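2',5'-phosphodiesterase 12 (PDB 4Z2B) is a human phosphodiesterase of the DNase I-like endonuclease/exonuclease/phosphatase family, its main domain preceded by a smaller one of the E-set clan. Local coordinates at residues A[420-425]-A[447-452]; A[133-138]-A[189-194]; A[342-347]-A[404-409]. All coordinates share one frame; numbering follows the deposited sequence.

From the N terminus the three contacts follow one another in series, with none nested in or crossing another. Contact 2 comes first, bringing 189-194 back to 133-138 and closing a loop of 50 residues, half of them helical. Contact 3 closes 56 residues between the end of strand 337-342 and strand 403-412, beside the bound ligand. Contact 1 closes the last loop, 21 residues long, by pairing 420-425 with 447-452. Contacts 1 and 2 share the six-stranded sheet and touch where Thr136 CG2 meets Asp451. Contacts 1 and 3 meet between the two sheets, where Leu448 packs on Asp407 and Tyr408. Contacts 2 and 3 stay apart, about 7 Å between nearest atoms.

Contact 1: A[420-425]-A[447-452]; sequences QVIPLP and ALVCDL
Val421 and Cys450 face each other as a non-hydrogen-bonded pair, with Gln420 and Asp451 forming the neighbouring hydrogen-bonded pair, as two antiparallel strands come together at one edge of a sheet in the DNase I-like β-sandwich. Strand 416-421 is the outermost strand here, and 448-454 lies between it and 140-147. The two segments run nearly antiparallel. Asp451 N donates to Gln420 O at 2.8 Å, while the return bond from Gln420 N to Asp451 O is weak. One step on, Ile422 N gives a nearly straight bond to Val449 O (2.9 Å, 169° at the hydrogen). Beyond it the chains diverge, and a water bridges them, accepting from Val449 N and donating to Ile422 O.

Ile422 and Val449 supply branched, β-compatible side chains that touch through their CG1 atoms, 3.6 Å apart. In Ile422 chi1 of -52° swings CG1 beside the backbone N, which brings it over the partner strand. On the other face, that of Val421 and Cys450, Leu424 reaches Leu448 more loosely, CD1 to CD2 at 4.3 Å. There the small thiol of Cys450 fits against Ile409 of the second sheet; Leu448 also packs on Ile409.

Gln420 and Asp451 form a polar pair on the same face as Ile422 and Val449. Their side chains run alongside each other in the same direction, and Gln420 is long enough, with CG anti to its N (chi1 -178°), to bring its amide alongside the carboxylate of Asp451. Asp451 OD1 forms a salt bridge with Arg142, which would favour a charged carboxylate. The other oxygen, OD2, takes a bond from Gln420 NE2 at 2.8 Å, with the acceptor near the amide plane but the donor approaching from above the carboxylate plane.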
loop_
_atom_site.group_PDB
_atom_site.type_symbol
_atom_site.label_atom_id
_atom_site.label_comp_id
_atom_site.label_asym_id
_atom_site.label_seq_id
_atom_site.Cartn_x
_atom_site.Cartn_y
_atom_site.Cartn_z
ATOM N N GLN A 420 -15.537 12.391 -2.737
ATOM C CA GLN A 420 -15.292 11.796 -4.048
ATOM C C GLN A 420 -14.855 10.342 -3.893
ATOM O O GLN A 420 -14.108 10.026 -2.974
ATOM C CB GLN A 420 -14.180 12.609 -4.777
ATOM C CG GLN A 420 -13.838 12.144 -6.188
ATOM C CD GLN A 420 -12.937 13.086 -6.946
ATOM O OE1 GLN A 420 -13.207 13.415 -8.097
ATOM N NE2 GLN A 420 -11.819 13.491 -6.360
ATOM N N VAL A 421 -15.322 9.486 -4.788
ATOM C CA VAL A 421 -14.895 8.080 -4.943
ATOM C C VAL A 421 -14.177 8.029 -6.303
ATOM O O VAL A 421 -14.789 8.399 -7.305
ATOM C CB VAL A 421 -16.041 7.030 -4.848
ATOM C CG1 VAL A 421 -15.496 5.609 -5.041
ATOM C CG2 VAL A 421 -16.803 7.136 -3.522
ATOM N N ILE A 422 -12.901 7.599 -6.354
ATOM C CA ILE A 422 -12.185 7.529 -7.642
ATOM C C ILE A 422 -12.700 6.269 -8.351
ATOM O O ILE A 422 -12.598 5.176 -7.785
ATOM C CB ILE A 422 -10.632 7.566 -7.468
ATOM C CG1 ILE A 422 -10.171 8.764 -6.607
ATOM C CG2 ILE A 422 -9.915 7.509 -8.824
ATOM C CD1 ILE A 422 -10.638 10.206 -6.998
ATOM N N PRO A 423 -13.363 6.398 -9.526
ATOM C CA PRO A 423 -14.025 5.229 -10.107
ATOM C C PRO A 423 -13.098 4.051 -10.370
ATOM O O PRO A 423 -11.962 4.221 -10.827
ATOM C CB PRO A 423 -14.619 5.756 -11.432
ATOM C CG PRO A 423 -13.941 7.048 -11.685
ATOM C CD PRO A 423 -13.645 7.612 -10.322
ATOM N N LEU A 424 -13.597 2.856 -10.076
ATOM C CA LEU A 424 -12.852 1.645 -10.394
ATOM C C LEU A 424 -12.899 1.421 -11.893
ATOM O O LEU A 424 -13.838 1.900 -12.546
ATOM C CB LEU A 424 -13.421 0.419 -9.647
ATOM C CG LEU A 424 -13.078 0.287 -8.138
ATOM C CD1 LEU A 424 -13.896 1.267 -7.281
ATOM C CD2 LEU A 424 -13.355 -1.147 -7.662
ATOM N N PRO A 425 -11.907 0.698 -12.470
ATOM C CA PRO A 425 -11.977 0.374 -13.900
ATOM C C PRO A 425 -13.245 -0.408 -14.247
ATOM O O PRO A 425 -13.749 -1.192 -13.441
ATOM C CB PRO A 425 -10.735 -0.504 -14.141
ATOM C CG PRO A 425 -9.892 -0.344 -12.947
ATOM C CD PRO A 425 -10.760 0.038 -11.818
ATOM N N ALA A 447 -7.316 -1.130 -6.246
ATOM C CA ALA A 447 -7.151 -0.103 -5.235
ATOM C C ALA A 447 -8.425 0.695 -5.058
ATOM O O ALA A 447 -9.061 1.038 -6.056
ATOM C CB ALA A 447 -6.017 0.846 -5.618
ATOM N N LEU A 448 -8.824 0.904 -3.787
ATOM C CA LEU A 448 -9.918 1.795 -3.409
ATOM C C LEU A 448 -9.314 3.156 -3.127
ATOM O O LEU A 448 -8.316 3.251 -2.411
ATOM C CB LEU A 448 -10.672 1.281 -2.165
ATOM C CG LEU A 448 -11.426 -0.019 -2.312
ATOM C CD1 LEU A 448 -12.050 -0.384 -0.977
ATOM C CD2 LEU A 448 -12.529 0.086 -3.421
ATOM N N VAL A 449 -9.891 4.219 -3.704
ATOM C CA VAL A 449 -9.387 5.570 -3.470
ATOM C C VAL A 449 -10.561 6.494 -3.266
ATOM O O VAL A 449 -11.500 6.476 -4.074
ATOM C CB VAL A 449 -8.470 6.081 -4.623
ATOM C CG1 VAL A 449 -7.825 7.421 -4.250
ATOM C CG2 VAL A 449 -7.388 5.050 -4.984
ATOM N N CYS A 450 -10.523 7.301 -2.203
ATOM C CA CYS A 450 -11.599 8.257 -1.983
ATOM C C CYS A 450 -11.077 9.508 -1.285
ATOM O O CYS A 450 -10.017 9.474 -0.643
ATOM C CB CYS A 450 -12.756 7.604 -1.221
ATOM S SG CYS A 450 -12.338 7.091 0.458
ATOM N N ASP A 451 -11.827 10.617 -1.413
ATOM C CA ASP A 451 -11.525 11.889 -0.759
ATOM C C ASP A 451 -12.550 12.100 0.323
ATOM O O ASP A 451 -13.753 12.122 0.042
ATOM C CB ASP A 451 -11.541 13.031 -1.777
ATOM C CG ASP A 451 -10.471 12.887 -2.850
ATOM O OD1 ASP A 451 -9.619 11.964 -2.730
ATOM O OD2 ASP A 451 -10.565 13.591 -3.870
ATOM N N LEU A 452 -12.066 12.134 1.561
ATOM C CA LEU A 452 -12.880 12.304 2.744
ATOM C C LEU A 452 -12.776 13.697 3.301
ATOM O O LEU A 452 -11.734 14.331 3.194
ATOM C CB LEU A 452 -12.447 11.309 3.823
ATOM C CG LEU A 452 -12.451 9.832 3.447
ATOM C CD1 LEU A 452 -11.824 9.002 4.560
ATOM C CD2 LEU A 452 -13.844 9.351 3.064
HETATM O O HOH W 1 -12.208 3.774 -5.446
#

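Contact 2: A[133-138]-A[189-194]; sequences KKVTED and NADVIC
Asn189 packs against the backbone and side chain of Val135 at the turn between helix 174-187 and strand 192-198, part of a β-α-β unit whose two parallel strands, 140-147 and 192-198, are neighbours in the six-stranded sheet. Segment 133-138 leads into the first of those strands. Asn189 has a positive phi of 45°, a conformation that asparagine tolerates better than most residues and that suits the exit from a helix. Its CB touches Lys134 C at 3.9 Å and the methyl Val135 CG2 at 4.1 Å, the two side chains crossing at about a right angle. From there chi1 of -72° lays CG beside the backbone N, and ND2 at the tip donates to Thr132 O. Lys133 O is also near ND2, at 3.5 Å, but at too poor an angle to bond.

Asp191, two residues on, is a buried acid with basic company: OD1 pairs with Arg233 and OD2 with Lys236, and OD2 also accepts from Arg142 N. These partners probably stabilise its negative charge. Thr136 places its OG1 3.0 Å from Asp191 OD2, without the geometry of a hydrogen bond. One water joins the two segments: it accepts from Thr136 N at 2.8 Å and donates to Asn189 O and Asp191 OD1, each at 2.7 Å.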
loop_
_atom_site.group_PDB
_atom_site.type_symbol
_atom_site.label_atom_id
_atom_site.label_comp_id
_atom_site.label_asym_id
_atom_site.label_seq_id
_atom_site.Cartn_x
_atom_site.Cartn_y
_atom_site.Cartn_z
ATOM N N LYS A 133 -4.863 14.290 -10.183
ATOM C CA LYS A 133 -3.670 14.997 -10.661
ATOM C C LYS A 133 -3.026 15.904 -9.596
ATOM O O LYS A 133 -1.843 16.244 -9.710
ATOM C CB LYS A 133 -4.001 15.813 -11.909
ATOM C CG LYS A 133 -4.100 14.955 -13.166
ATOM C CD LYS A 133 -4.261 15.803 -14.426
ATOM C CE LYS A 133 -2.936 16.147 -15.073
ATOM N NZ LYS A 133 -3.109 16.718 -16.438
ATOM N N LYS A 134 -3.773 16.255 -8.550
ATOM C CA LYS A 134 -3.253 17.148 -7.523
ATOM C C LYS A 134 -3.497 16.660 -6.127
ATOM O O LYS A 134 -4.509 16.024 -5.854
ATOM C CB LYS A 134 -3.898 18.540 -7.656
ATOM C CG LYS A 134 -3.524 19.303 -8.932
ATOM C CD LYS A 134 -2.461 20.366 -8.678
ATOM C CE LYS A 134 -2.225 21.258 -9.884
ATOM N NZ LYS A 134 -1.452 20.573 -10.958
ATOM N N VAL A 135 -2.619 17.057 -5.218
ATOM C CA VAL A 135 -2.787 16.809 -3.776
ATOM C C VAL A 135 -4.063 17.571 -3.343
ATOM O O VAL A 135 -4.285 18.681 -3.830
ATOM C CB VAL A 135 -1.530 17.250 -2.990
ATOM C CG1 VAL A 135 -1.774 17.235 -1.473
ATOM C CG2 VAL A 135 -0.320 16.390 -3.360
ATOM N N THR A 136 -4.938 16.951 -2.523
ATOM C CA THR A 136 -6.193 17.609 -2.112
ATOM C C THR A 136 -5.950 18.772 -1.139
ATOM O O THR A 136 -4.926 18.819 -0.439
ATOM C CB THR A 136 -7.184 16.607 -1.467
ATOM O OG1 THR A 136 -6.574 15.996 -0.333
ATOM C CG2 THR A 136 -7.716 15.570 -2.441
ATOM N N GLU A 137 -6.931 19.679 -1.064
ATOM C CA GLU A 137 -6.912 20.829 -0.149
ATOM C C GLU A 137 -6.886 20.356 1.315
ATOM O O GLU A 137 -7.243 19.200 1.620
ATOM C CB GLU A 137 -8.133 21.734 -0.411
ATOM N N ASP A 138 -6.432 21.252 2.220
ATOM C CA ASP A 138 -6.269 20.987 3.655
ATOM C C ASP A 138 -7.514 20.386 4.320
ATOM O O ASP A 138 -7.368 19.661 5.300
ATOM C CB ASP A 138 -5.854 22.268 4.397
ATOM C CG ASP A 138 -4.474 22.789 4.033
ATOM O OD1 ASP A 138 -3.738 22.077 3.303
ATOM O OD2 ASP A 138 -4.124 23.904 4.482
ATOM N N ASN A 189 -1.613 10.820 -5.661
ATOM C CA ASN A 189 -1.351 12.049 -4.858
ATOM C C ASN A 189 -2.192 12.034 -3.564
ATOM O O ASN A 189 -2.937 12.979 -3.268
ATOM C CB ASN A 189 -1.650 13.302 -5.700
ATOM C CG ASN A 189 -0.600 13.480 -6.747
ATOM O OD1 ASN A 189 0.578 13.588 -6.431
ATOM N ND2 ASN A 189 -0.976 13.355 -8.000
ATOM N N ALA A 190 -2.055 10.937 -2.799
ATOM C CA ALA A 190 -2.878 10.632 -1.614
ATOM C C ALA A 190 -2.288 11.164 -0.308
ATOM O O ALA A 190 -1.143 11.592 -0.271
ATOM C CB ALA A 190 -3.070 9.123 -1.506
ATOM N N ASP A 191 -3.078 11.093 0.774
ATOM C CA ASP A 191 -2.664 11.559 2.101
ATOM C C ASP A 191 -2.507 10.422 3.100
ATOM O O ASP A 191 -1.677 10.536 4.011
ATOM C CB ASP A 191 -3.684 12.576 2.648
ATOM C CG ASP A 191 -3.964 13.707 1.684
ATOM O OD1 ASP A 191 -3.012 14.155 0.997
ATOM O OD2 ASP A 191 -5.135 14.121 1.586
ATOM N N VAL A 192 -3.370 9.389 2.997
ATOM C CA VAL A 192 -3.357 8.219 3.871
ATOM C C VAL A 192 -3.433 6.969 2.962
ATOM O O VAL A 192 -4.386 6.812 2.201
ATOM C CB VAL A 192 -4.485 8.252 4.932
ATOM C CG1 VAL A 192 -4.561 6.931 5.686
ATOM C CG2 VAL A 192 -4.293 9.421 5.904
ATOM N N ILE A 193 -2.396 6.140 2.983
ATOM C CA ILE A 193 -2.342 4.956 2.092
ATOM C C ILE A 193 -2.177 3.715 2.955
ATOM O O ILE A 193 -1.147 3.570 3.606
ATOM C CB ILE A 193 -1.212 5.046 1.008
ATOM C CG1 ILE A 193 -1.336 6.322 0.127
ATOM C CG2 ILE A 193 -1.217 3.800 0.137
ATOM C CD1 ILE A 193 -0.166 6.490 -0.887
ATOM N N CYS A 194 -3.201 2.822 2.954
ATOM C CA CYS A 194 -3.174 1.584 3.727
ATOM C C CYS A 194 -3.011 0.408 2.788
ATOM O O CYS A 194 -3.847 0.208 1.905
ATOM C CB CYS A 194 -4.426 1.452 4.581
ATOM S SG CYS A 194 -4.508 2.660 5.923
HETATM O O HOH W 2 -4.181 14.517 -1.421
#

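Contact 3: A[342-347]-A[404-409]; sequences DFNSTP and GCLDYI. With 4LC (3-(6-{[(2S,3S)-3-(hydroxymethyl)-2-phenylmorpholin-4-yl]carbonyl}-1-methyl-1H-benzimidazol-2-yl)-1H-indole-6-carbonitrile), chain F.
Leu406 O is gripped by two successive amides of the loop after strand 337-342: Phe343 N donates at 2.8 Å, and Asn344 N adds a weak bond. The second N-H is shared, since Asp342 OD1 also accepts from Asn344 N at 3.1 Å, closing an Asx turn, a role that aspartate's short side chain suits. The other oxygen of Asp342 is held by Asn147. Asp342 and Asp407 form the one antiparallel bridge here, a non-hydrogen-bonded pair in the second sheet of the DNase I-like β-sandwich, and Asp407 OD2 bonds to Thr396 and His445.

Tyr408 is long enough to span the joint, and its OH donates to Ser345 O at 2.7 Å. With CG beside its backbone N (chi1 -52°), the ring runs alongside the loop towards Ser345, so that Phe343 CD1 meets its edge, in plane, 3.6 Å from Tyr408 CD2. Pro347 lays CD against the same hydroxyl and against Cys405 CB. Nearby, Thr346 CA makes a CA-H...O contact with Cys405 O at 3.1 Å.

Asn344 suits the positive phi of 52° at the bend, and its ND2 bonds to Leu303 O. Its OD1 comes 3.2 Å from the methyl C01 of 4LC, which also rests 4.0 Å from Leu406 CD1. Thr346 N gives a weak bond to the nitrile N62. The bonds to Leu406 O and Ser345 O probably restrain the loop and with it the places of Asn344 and Thr346, so the 4LC pocket is held partly by bonds among its own residues and by Tyr408, which tie the loop to strand 403-412.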
loop_
_atom_site.group_PDB
_atom_site.type_symbol
_atom_site.label_atom_id
_atom_site.label_comp_id
_atom_site.label_asym_id
_atom_site.label_seq_id
_atom_site.Cartn_x
_atom_site.Cartn_y
_atom_site.Cartn_z
ATOM N N ASP A 342 -8.240 -5.414 3.455
ATOM C CA ASP A 342 -8.719 -6.529 2.681
ATOM C C ASP A 342 -9.433 -7.374 3.726
ATOM O O ASP A 342 -8.772 -8.024 4.543
ATOM C CB ASP A 342 -7.576 -7.264 1.978
ATOM C CG ASP A 342 -8.032 -8.525 1.278
ATOM O OD1 ASP A 342 -9.241 -8.883 1.400
ATOM O OD2 ASP A 342 -7.202 -9.152 0.622
ATOM N N PHE A 343 -10.772 -7.267 3.782
ATOM C CA PHE A 343 -11.526 -7.965 4.820
ATOM C C PHE A 343 -11.903 -9.381 4.403
ATOM O O PHE A 343 -12.476 -10.124 5.224
ATOM C CB PHE A 343 -12.780 -7.160 5.196
ATOM C CG PHE A 343 -12.394 -5.866 5.872
ATOM C CD1 PHE A 343 -12.126 -4.722 5.119
ATOM C CD2 PHE A 343 -12.152 -5.826 7.245
ATOM C CE1 PHE A 343 -11.717 -3.535 5.742
ATOM C CE2 PHE A 343 -11.737 -4.639 7.869
ATOM C CZ PHE A 343 -11.521 -3.505 7.114
ATOM N N ASN A 344 -11.672 -9.743 3.117
ATOM C CA ASN A 344 -12.020 -11.077 2.595
ATOM C C ASN A 344 -13.504 -11.402 2.921
ATOM O O ASN A 344 -13.837 -12.538 3.265
ATOM C CB ASN A 344 -11.050 -12.133 3.183
ATOM C CG ASN A 344 -9.824 -12.271 2.336
ATOM O OD1 ASN A 344 -9.940 -12.321 1.111
ATOM N ND2 ASN A 344 -8.627 -12.293 2.949
ATOM N N SER A 345 -14.375 -10.370 2.837
ATOM C CA SER A 345 -15.795 -10.484 3.152
ATOM C C SER A 345 -16.630 -9.695 2.171
ATOM O O SER A 345 -16.431 -8.489 2.032
ATOM C CB SER A 345 -16.074 -9.968 4.562
ATOM O OG SER A 345 -15.237 -10.546 5.546
ATOM N N THR A 346 -17.579 -10.359 1.515
ATOM C CA THR A 346 -18.478 -9.677 0.573
ATOM C C THR A 346 -19.619 -8.984 1.336
ATOM O O THR A 346 -19.915 -9.358 2.486
ATOM C CB THR A 346 -19.008 -10.644 -0.513
ATOM O OG1 THR A 346 -19.877 -11.585 0.103
ATOM C CG2 THR A 346 -17.903 -11.358 -1.288
ATOM N N PRO A 347 -20.335 -8.033 0.693
ATOM C CA PRO A 347 -21.405 -7.307 1.412
ATOM C C PRO A 347 -22.582 -8.154 1.912
ATOM O O PRO A 347 -23.331 -7.685 2.775
ATOM C CB PRO A 347 -21.882 -6.284 0.380
ATOM C CG PRO A 347 -20.655 -6.057 -0.504
ATOM C CD PRO A 347 -20.096 -7.436 -0.645
ATOM N N GLY A 404 -15.140 -10.826 -6.231
ATOM C CA GLY A 404 -16.042 -10.299 -5.205
ATOM C C GLY A 404 -15.550 -9.004 -4.609
ATOM O O GLY A 404 -14.398 -8.603 -4.823
ATOM N N CYS A 405 -16.423 -8.350 -3.868
ATOM C CA CYS A 405 -16.109 -7.128 -3.159
ATOM C C CYS A 405 -15.565 -7.518 -1.801
ATOM O O CYS A 405 -16.343 -7.934 -0.936
ATOM C CB CYS A 405 -17.343 -6.243 -3.042
ATOM S SG CYS A 405 -17.042 -4.750 -2.095
ATOM N N LEU A 406 -14.231 -7.413 -1.613
ATOM C CA LEU A 406 -13.588 -7.880 -0.374
ATOM C C LEU A 406 -12.942 -6.807 0.447
ATOM O O LEU A 406 -12.615 -7.041 1.620
ATOM C CB LEU A 406 -12.490 -8.891 -0.729
ATOM C CG LEU A 406 -12.912 -10.126 -1.526
ATOM C CD1 LEU A 406 -11.718 -10.999 -1.793
ATOM C CD2 LEU A 406 -14.027 -10.894 -0.823
ATOM N N ASP A 407 -12.674 -5.667 -0.203
ATOM C CA ASP A 407 -11.944 -4.531 0.349
ATOM C C ASP A 407 -12.866 -3.374 0.651
ATOM O O ASP A 407 -13.804 -3.106 -0.125
ATOM C CB ASP A 407 -10.880 -4.064 -0.657
ATOM C CG ASP A 407 -9.918 -5.160 -1.036
ATOM O OD1 ASP A 407 -8.898 -5.332 -0.321
ATOM O OD2 ASP A 407 -10.162 -5.833 -2.056
ATOM N N TYR A 408 -12.567 -2.659 1.739
ATOM C CA TYR A 408 -13.347 -1.488 2.175
ATOM C C TYR A 408 -12.476 -0.434 2.817
ATOM O O TYR A 408 -11.448 -0.746 3.410
ATOM C CB TYR A 408 -14.452 -1.901 3.197
ATOM C CG TYR A 408 -15.335 -3.030 2.712
ATOM C CD1 TYR A 408 -16.438 -2.780 1.903
ATOM C CD2 TYR A 408 -15.044 -4.354 3.032
ATOM C CE1 TYR A 408 -17.209 -3.823 1.392
ATOM C CE2 TYR A 408 -15.808 -5.398 2.539
ATOM C CZ TYR A 408 -16.895 -5.131 1.724
ATOM O OH TYR A 408 -17.650 -6.174 1.275
ATOM N N ILE A 409 -12.957 0.811 2.777
ATOM C CA ILE A 409 -12.467 1.934 3.551
ATOM C C ILE A 409 -13.646 2.255 4.444
ATOM O O ILE A 409 -14.591 2.892 3.968
ATOM C CB ILE A 409 -11.989 3.132 2.697
ATOM C CG1 ILE A 409 -10.780 2.689 1.818
ATOM C CG2 ILE A 409 -11.636 4.363 3.628
ATOM C CD1 ILE A 409 -10.430 3.660 0.718
HETATM C C13 4LC F . -6.027 -16.687 -2.058
HETATM C C17 4LC F . -4.662 -16.082 -1.927
HETATM C C20 4LC F . -4.582 -16.982 0.371
HETATM C C01 4LC F . -9.930 -14.529 -1.225
HETATM N N05 4LC F . -9.669 -15.909 -1.652
HETATM C C06 4LC F . -10.545 -16.944 -1.849
HETATM N N07 4LC F . -9.964 -18.027 -2.334
HETATM C C08 4LC F . -8.601 -17.730 -2.324
HETATM C C09 4LC F . -7.499 -18.526 -2.644
HETATM C C11 4LC F . -6.226 -17.985 -2.540
HETATM C C14 4LC F . -7.128 -15.890 -1.731
HETATM C C16 4LC F . -8.398 -16.429 -1.880
HETATM O O18 4LC F . -4.192 -15.443 -2.849
HETATM N N19 4LC F . -3.987 -16.254 -0.759
HETATM C C23 4LC F . -3.596 -17.996 0.901
HETATM O O26 4LC F . -2.366 -17.351 1.291
HETATM C C27 4LC F . -1.738 -16.651 0.208
HETATM C C29 4LC F . -2.684 -15.629 -0.438
HETATM C C31 4LC F . -2.856 -14.375 0.422
HETATM O O34 4LC F . -3.893 -13.539 -0.075
HETATM C C36 4LC F . -1.065 -17.643 -0.735
HETATM C C37 4LC F . -0.156 -18.567 -0.232
HETATM C C39 4LC F . 0.507 -19.447 -1.078
HETATM C C41 4LC F . 0.261 -19.426 -2.437
HETATM C C43 4LC F . -0.623 -18.499 -2.958
HETATM C C45 4LC F . -1.294 -17.620 -2.112
HETATM C C47 4LC F . -12.006 -16.808 -1.859
HETATM C C48 4LC F . -12.867 -17.284 -2.818
HETATM N N50 4LC F . -14.160 -16.981 -2.484
HETATM C C52 4LC F . -14.161 -16.186 -1.362
HETATM C C53 4LC F . -15.218 -15.577 -0.689
HETATM C C55 4LC F . -14.942 -14.870 0.481
HETATM C C56 4LC F . -13.636 -14.777 0.968
HETATM C C58 4LC F . -12.588 -15.403 0.293
HETATM C C60 4LC F . -12.831 -16.112 -0.886
HETATM C C61 4LC F . -16.005 -14.166 1.149
HETATM N N62 4LC F . -16.824 -13.587 1.678
#